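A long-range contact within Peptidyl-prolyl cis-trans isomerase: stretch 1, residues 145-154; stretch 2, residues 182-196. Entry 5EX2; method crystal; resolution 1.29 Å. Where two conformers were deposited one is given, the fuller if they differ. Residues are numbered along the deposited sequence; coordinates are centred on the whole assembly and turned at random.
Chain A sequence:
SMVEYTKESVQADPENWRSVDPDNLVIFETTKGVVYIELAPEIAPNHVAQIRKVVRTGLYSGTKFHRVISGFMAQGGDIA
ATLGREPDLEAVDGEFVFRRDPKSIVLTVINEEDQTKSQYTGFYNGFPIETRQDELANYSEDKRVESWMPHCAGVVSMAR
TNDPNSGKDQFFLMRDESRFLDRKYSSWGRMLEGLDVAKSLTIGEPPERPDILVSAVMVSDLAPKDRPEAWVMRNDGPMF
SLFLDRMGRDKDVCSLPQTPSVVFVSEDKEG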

# COMPACT_ATOMS: atom_id res chain seq x y z
N VAL A 145 -10.66 -9.41 -15.73
CA VAL A 145 -11.76 -8.90 -14.93
C VAL A 145 -11.28 -7.67 -14.20
O VAL A 145 -10.07 -7.48 -14.01
CB VAL A 145 -12.30 -9.92 -13.91
CG1 VAL A 145 -12.81 -11.12 -14.61
CG2 VAL A 145 -11.23 -10.28 -12.85
N GLU A 146 -12.23 -6.85 -13.77
CA GLU A 146 -11.90 -5.65 -13.03
C GLU A 146 -11.57 -5.98 -11.58
O GLU A 146 -12.32 -6.69 -10.90
CB GLU A 146 -13.07 -4.67 -13.11
CG GLU A 146 -12.79 -3.33 -12.49
CD GLU A 146 -13.87 -2.33 -12.78
OE1 GLU A 146 -13.94 -1.86 -13.93
OE2 GLU A 146 -14.61 -2.00 -11.84
N SER A 147 -10.45 -5.45 -11.11
CA SER A 147 -10.05 -5.61 -9.71
C SER A 147 -9.49 -4.30 -9.18
O SER A 147 -9.17 -3.42 -9.95
CB SER A 147 -9.01 -6.72 -9.57
OG SER A 147 -9.50 -7.94 -10.12
N TRP A 148 -9.40 -4.18 -7.87
CA TRP A 148 -8.83 -2.98 -7.28
C TRP A 148 -8.26 -3.30 -5.91
O TRP A 148 -8.55 -4.35 -5.35
CB TRP A 148 -9.89 -1.87 -7.19
CG TRP A 148 -11.19 -2.25 -6.52
CD1 TRP A 148 -11.54 -1.97 -5.22
CD2 TRP A 148 -12.31 -2.94 -7.10
NE1 TRP A 148 -12.81 -2.45 -4.98
CE2 TRP A 148 -13.29 -3.06 -6.10
CE3 TRP A 148 -12.57 -3.48 -8.37
CZ2 TRP A 148 -14.51 -3.70 -6.33
CZ3 TRP A 148 -13.78 -4.12 -8.59
CH2 TRP A 148 -14.73 -4.22 -7.57
N MET A 149 -7.41 -2.42 -5.38
CA MET A 149 -6.91 -2.59 -4.04
C MET A 149 -7.73 -1.72 -3.13
O MET A 149 -7.59 -0.48 -3.14
CB MET A 149 -5.43 -2.21 -3.96
CG MET A 149 -4.89 -2.25 -2.55
SD MET A 149 -3.10 -2.41 -2.48
CE MET A 149 -2.57 -0.86 -3.19
N PRO A 150 -8.60 -2.34 -2.33
CA PRO A 150 -9.49 -1.53 -1.49
C PRO A 150 -8.74 -0.79 -0.41
O PRO A 150 -7.65 -1.18 -0.03
CB PRO A 150 -10.42 -2.58 -0.88
CG PRO A 150 -9.63 -3.82 -0.87
CD PRO A 150 -8.84 -3.78 -2.14
N HIS A 151 -9.35 0.29 0.07
CA HIS A 151 -8.69 1.17 1.00
C HIS A 151 -8.83 0.66 2.44
O HIS A 151 -9.46 1.28 3.30
CB HIS A 151 -9.25 2.58 0.80
CG HIS A 151 -8.79 3.21 -0.48
ND1 HIS A 151 -9.29 2.86 -1.71
CD2 HIS A 151 -7.85 4.16 -0.71
CE1 HIS A 151 -8.67 3.57 -2.65
NE2 HIS A 151 -7.79 4.37 -2.06
N CYS A 152 -8.22 -0.49 2.70
CA CYS A 152 -8.06 -1.01 4.04
C CYS A 152 -7.07 -0.14 4.79
O CYS A 152 -6.25 0.52 4.17
CB CYS A 152 -7.53 -2.46 4.03
SG CYS A 152 -8.46 -3.66 3.14
N ALA A 153 -7.10 -0.18 6.12
CA ALA A 153 -6.03 0.39 6.92
C ALA A 153 -4.72 -0.17 6.42
O ALA A 153 -4.61 -1.38 6.18
CB ALA A 153 -6.24 0.08 8.38
N GLY A 154 -3.72 0.69 6.26
CA GLY A 154 -2.44 0.26 5.75
C GLY A 154 -2.18 0.58 4.29
O GLY A 154 -1.04 0.71 3.88
N ASP A 182 -13.07 3.27 -2.60
CA ASP A 182 -12.74 2.22 -3.55
C ASP A 182 -13.29 2.53 -4.95
O ASP A 182 -14.42 3.01 -5.09
CB ASP A 182 -13.28 0.87 -3.08
CG ASP A 182 -12.65 0.38 -1.79
OD1 ASP A 182 -11.73 1.03 -1.27
OD2 ASP A 182 -13.08 -0.70 -1.33
N ARG A 183 -12.45 2.28 -5.94
CA ARG A 183 -12.73 2.51 -7.35
C ARG A 183 -12.82 3.99 -7.69
O ARG A 183 -13.15 4.34 -8.82
CB ARG A 183 -14.01 1.79 -7.78
CG ARG A 183 -13.97 0.29 -7.49
CD ARG A 183 -15.22 -0.42 -7.99
NE ARG A 183 -15.30 -0.38 -9.44
CZ ARG A 183 -16.11 0.40 -10.15
NH1 ARG A 183 -16.97 1.24 -9.56
NH2 ARG A 183 -16.06 0.34 -11.47
N LYS A 184 -12.44 4.85 -6.74
CA LYS A 184 -12.48 6.29 -6.94
C LYS A 184 -11.14 6.97 -6.70
O LYS A 184 -10.98 8.13 -7.06
CB LYS A 184 -13.54 6.92 -6.04
CG LYS A 184 -14.94 6.46 -6.36
CD LYS A 184 -15.96 6.92 -5.33
CE LYS A 184 -17.36 6.54 -5.76
NZ LYS A 184 -18.39 6.87 -4.73
N TYR A 185 -10.20 6.28 -6.07
CA TYR A 185 -8.88 6.84 -5.80
C TYR A 185 -7.84 5.81 -6.17
O TYR A 185 -8.08 4.60 -6.10
CB TYR A 185 -8.72 7.23 -4.32
CG TYR A 185 -9.60 8.39 -3.96
CD1 TYR A 185 -10.95 8.21 -3.75
CD2 TYR A 185 -9.09 9.68 -3.88
CE1 TYR A 185 -11.78 9.27 -3.46
CE2 TYR A 185 -9.91 10.76 -3.59
CZ TYR A 185 -11.26 10.54 -3.38
OH TYR A 185 -12.09 11.61 -3.10
N SER A 186 -6.67 6.28 -6.57
CA SER A 186 -5.61 5.41 -7.05
C SER A 186 -4.75 4.88 -5.91
O SER A 186 -3.78 5.49 -5.52
CB SER A 186 -4.73 6.15 -8.06
OG SER A 186 -5.49 6.70 -9.11
N SER A 187 -5.11 3.73 -5.37
CA SER A 187 -4.27 3.08 -4.37
C SER A 187 -3.06 2.47 -5.07
O SER A 187 -3.16 1.93 -6.16
CB SER A 187 -5.06 2.04 -3.59
OG SER A 187 -5.76 1.19 -4.47
N TRP A 188 -1.90 2.59 -4.43
CA TRP A 188 -0.65 2.23 -5.10
C TRP A 188 0.38 1.58 -4.22
O TRP A 188 1.41 1.15 -4.72
CB TRP A 188 -0.01 3.47 -5.73
CG TRP A 188 0.20 4.68 -4.84
CD1 TRP A 188 -0.59 5.80 -4.77
CD2 TRP A 188 1.30 4.93 -3.95
NE1 TRP A 188 -0.07 6.70 -3.88
CE2 TRP A 188 1.09 6.19 -3.36
CE3 TRP A 188 2.44 4.20 -3.57
CZ2 TRP A 188 1.98 6.75 -2.44
CZ3 TRP A 188 3.32 4.77 -2.64
CH2 TRP A 188 3.07 6.02 -2.09
N GLY A 189 0.12 1.48 -2.93
CA GLY A 189 1.08 0.85 -2.04
C GLY A 189 0.46 0.45 -0.73
O GLY A 189 -0.73 0.62 -0.51
N ARG A 190 1.29 -0.11 0.13
CA ARG A 190 0.87 -0.59 1.42
C ARG A 190 1.96 -0.41 2.45
O ARG A 190 3.11 -0.66 2.14
CB ARG A 190 0.48 -2.07 1.30
CG ARG A 190 -0.08 -2.62 2.54
CD ARG A 190 -0.48 -4.05 2.34
NE ARG A 190 0.63 -4.99 2.28
CZ ARG A 190 1.23 -5.49 3.35
NH1 ARG A 190 0.87 -5.09 4.57
NH2 ARG A 190 2.18 -6.40 3.21
N MET A 191 1.59 -0.01 3.66
CA MET A 191 2.55 0.16 4.76
C MET A 191 2.88 -1.18 5.38
O MET A 191 2.08 -1.74 6.13
CB MET A 191 1.98 1.10 5.82
CG MET A 191 1.72 2.51 5.28
SD MET A 191 1.08 3.66 6.50
CE MET A 191 -0.68 3.46 6.29
N LEU A 192 4.04 -1.72 5.03
CA LEU A 192 4.52 -2.96 5.61
C LEU A 192 4.72 -2.83 7.11
O LEU A 192 4.39 -3.73 7.89
CB LEU A 192 5.84 -3.37 4.96
CG LEU A 192 5.83 -3.54 3.45
CD1 LEU A 192 7.15 -4.14 3.00
CD2 LEU A 192 4.68 -4.43 3.00
N GLU A 193 5.29 -1.70 7.50
CA GLU A 193 5.48 -1.32 8.89
C GLU A 193 5.17 0.15 8.93
O GLU A 193 5.44 0.87 7.97
CB GLU A 193 6.90 -1.62 9.38
CG GLU A 193 7.10 -3.07 9.81
CD GLU A 193 8.47 -3.34 10.45
OE1 GLU A 193 9.19 -2.38 10.79
OE2 GLU A 193 8.81 -4.53 10.61
N GLY A 194 4.57 0.59 10.03
CA GLY A 194 4.28 1.99 10.22
C GLY A 194 2.82 2.39 10.18
O GLY A 194 2.51 3.57 10.26
N LEU A 195 1.90 1.44 10.05
CA LEU A 195 0.50 1.79 10.19
C LEU A 195 0.26 2.46 11.54
O LEU A 195 -0.51 3.43 11.62
CB LEU A 195 -0.39 0.56 10.06
CG LEU A 195 -1.89 0.77 10.34
CD1 LEU A 195 -2.48 1.86 9.49
CD2 LEU A 195 -2.67 -0.52 10.11
N ASP A 196 0.90 1.98 12.59
CA ASP A 196 0.75 2.58 13.91
C ASP A 196 1.29 4.01 13.91
O ASP A 196 0.70 4.91 14.52
CB ASP A 196 1.44 1.72 14.99
CG ASP A 196 2.93 1.50 14.72
OD1 ASP A 196 3.42 1.71 13.59
OD2 ASP A 196 3.62 1.08 15.68
O HOH W 1 -9.82 0.84 -4.09
O HOH W 2 -7.14 -0.12 -6.99

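Two stretches distant in sequence can be held together with little strand pairing when side chains bond to the opposing backbone, and this isomerase offers a compact example, burying 773 Å² in all. Stretch 1 begins as a strand and continues as loop, while the part of stretch 2 that meets it passes from loop to strand to the start of a helix.

Within the strand, Glu146 reaches across to Arg183 in a salt bridge, its OE2 accepting from NH2 at 2.8 Å and from NE at 3.0 Å, so that one carboxylate oxygen lies at the edge of the guanidinium. Ser147 points away, and Trp148 turns back toward stretch 2. Its indole supports the arginine's aliphatic portion: Arg183 CD sits 3.6 Å from the centroid of the Trp148 six-membered ring, almost on the ring normal, a CH-pi contact that leaves the charged end free to meet Glu146.

Beyond the strand, polar side chains satisfy loop backbone. Ser187 OG donates to Met149 O at 2.8 Å, and a water links Met149 N to the same hydroxyl. The Met149 side chain extends farther, bringing CE to 3.6 Å from Gly189 N. Pro150 packs its CB 3.3 Å from Asp182 OD2, while the other carboxylate oxygen grips His151 twice, OD1 accepting from His151 N at 2.8 Å and from His151 ND1 at 3.1 Å. A single acceptor thereby fixes both the backbone and the ring of the histidine.

Cys152 makes no contact with stretch 2, but Ala153 CB meets Leu195 CD2 at 4.0 Å in a small apolar patch. Gly154 closes the series with a backbone pairing: its O accepts from Met191 N at 2.7 Å, nearly linearly, and Arg190 CA approaches the same Gly154 O at 3.4 Å. The backbone angles of Gly154 by themselves call for glycine.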